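PDB 2HK0: D-psicose 3-epimerase from Agrobacterium tumefaciens, which catalyses the C3 epimerisation that interconverts D-fructose and D-psicose, a reaction in which a bound metal ion plays a pivotal part. Local coordinates for residues 71-74 with 75-79. Sequence-based numbering, arbitrary orientation.
Sequences IRKS and AKDNG
Lys-73 and Asp-77, one helical turn apart near the end of helix 65-77, are joined by a salt bridge on its exposed surface. The lysine chain starts from a CB that points away from the following turn, and with CG anti to the backbone N (chi1 -173°) it rises and crosses the aspartate at a slant: CG passes 3.5 Å from Asp-77 OD2, and CE lies 3.9 Å from the same oxygen. Only at chi4 (-65°) does the chain bend, turning NZ to Asp-77 OD2 (2.8 Å), which it meets on the syn lone pair, the side of the other oxygen. Asp-77 OD2 also lies 3.2 Å from Lys-73 O, a pair of acceptors whose mutual repulsion the lysine charge probably offsets.

One residue further on, Asn-78 grips Ser-74 O with two donors. Its backbone N makes the i to i+4 bond at 3.0 Å, bent to 138° at the hydrogen, while ND2 reaches the same oxygen at 2.9 Å from the opposite face of the carbonyl plane. With CG anti to its own carbonyl carbon, the amide is turned back to the preceding turn. Asn-78 is also where helical backbone angles are first lost, and Gly-79, at positive phi, is the C-prime residue of a Schellman motif in which Gly-79 N bonds to Lys-76 O and Ile-80 N to Ala-75 O.

The turn leads directly into strand 81-85 of the TIM barrel; helix 65-77 comes between strands 52-56 and 81-85 in the chain and lies on the outside of the barrel, next to helix 39-47. Ser-74, Ala-75 and Asn-78 pack against that helix through Ile-42, Glu-43 and Ala-46, while Ile-71 is buried against Phe-38, Tyr-63 and Leu-119 of the surrounding loops.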
loop_
_atom_site.group_PDB
_atom_site.type_symbol
_atom_site.label_atom_id
_atom_site.label_comp_id
_atom_site.label_asym_id
_atom_site.label_seq_id
_atom_site.Cartn_x
_atom_site.Cartn_y
_atom_site.Cartn_z
ATOM N N ILE A 71 14.267 -26.667 32.360
ATOM C CA ILE A 71 13.869 -25.837 31.231
ATOM C C ILE A 71 14.204 -24.371 31.531
ATOM O O ILE A 71 14.775 -23.673 30.688
ATOM C CB ILE A 71 12.353 -25.998 30.968
ATOM C CG1 ILE A 71 12.100 -27.383 30.360
ATOM C CG2 ILE A 71 11.838 -24.871 30.073
ATOM C CD1 ILE A 71 10.648 -27.760 30.267
ATOM N N ARG A 72 13.864 -23.910 32.735
ATOM C CA ARG A 72 14.157 -22.526 33.110
ATOM C C ARG A 72 15.661 -22.257 33.088
ATOM O O ARG A 72 16.105 -21.147 32.750
ATOM C CB ARG A 72 13.602 -22.227 34.500
ATOM C CG ARG A 72 13.968 -20.853 35.035
ATOM C CD ARG A 72 13.324 -20.647 36.393
ATOM N NE ARG A 72 13.616 -19.325 36.941
ATOM C CZ ARG A 72 12.784 -18.648 37.725
ATOM N NH1 ARG A 72 11.601 -19.164 38.055
ATOM N NH2 ARG A 72 13.132 -17.454 38.182
ATOM N N LYS A 73 16.448 -23.273 33.441
ATOM C CA LYS A 73 17.900 -23.125 33.451
ATOM C C LYS A 73 18.431 -23.073 32.023
ATOM O O LYS A 73 19.354 -22.319 31.720
ATOM C CB LYS A 73 18.563 -24.285 34.209
ATOM C CG LYS A 73 20.067 -24.092 34.404
ATOM C CD LYS A 73 20.693 -25.334 35.024
ATOM C CE LYS A 73 22.195 -25.161 35.261
ATOM N NZ LYS A 73 23.001 -25.004 34.000
ATOM N N SER A 74 17.850 -23.879 31.144
ATOM C CA SER A 74 18.277 -23.874 29.754
ATOM C C SER A 74 18.047 -22.482 29.154
ATOM O O SER A 74 18.903 -21.945 28.450
ATOM C CB SER A 74 17.486 -24.904 28.958
ATOM O OG SER A 74 17.881 -24.878 27.602
ATOM N N ALA A 75 16.882 -21.903 29.433
ATOM C CA ALA A 75 16.565 -20.578 28.923
ATOM C C ALA A 75 17.561 -19.569 29.503
ATOM O O ALA A 75 18.097 -18.725 28.787
ATOM C CB ALA A 75 15.120 -20.193 29.299
ATOM N N LYS A 76 17.818 -19.652 30.802
ATOM C CA LYS A 76 18.769 -18.716 31.400
ATOM C C LYS A 76 20.160 -18.856 30.764
ATOM O O LYS A 76 20.789 -17.861 30.408
ATOM C CB LYS A 76 18.877 -18.935 32.909
ATOM C CG LYS A 76 19.867 -17.977 33.572
ATOM C CD LYS A 76 19.939 -18.151 35.081
ATOM C CE LYS A 76 20.998 -17.212 35.661
ATOM N NZ LYS A 76 21.111 -17.300 37.151
ATOM N N ASP A 77 20.634 -20.092 30.611
ATOM C CA ASP A 77 21.953 -20.324 30.028
ATOM C C ASP A 77 22.059 -19.852 28.589
ATOM O O ASP A 77 23.136 -19.498 28.133
ATOM C CB ASP A 77 22.329 -21.810 30.092
ATOM C CG ASP A 77 22.550 -22.294 31.510
ATOM O OD1 ASP A 77 22.948 -21.474 32.361
ATOM O OD2 ASP A 77 22.341 -23.499 31.769
ATOM N N ASN A 78 20.947 -19.848 27.865
ATOM C CA ASN A 78 20.984 -19.417 26.475
ATOM C C ASN A 78 20.558 -17.972 26.289
ATOM O O ASN A 78 20.399 -17.499 25.164
ATOM C CB ASN A 78 20.124 -20.351 25.635
ATOM C CG ASN A 78 20.811 -21.676 25.380
ATOM O OD1 ASN A 78 21.730 -21.754 24.570
ATOM N ND2 ASN A 78 20.385 -22.718 26.081
ATOM N N GLY A 79 20.377 -17.280 27.409
ATOM C CA GLY A 79 19.992 -15.883 27.381
ATOM C C GLY A 79 18.721 -15.598 26.607
ATOM O O GLY A 79 18.646 -14.592 25.899
#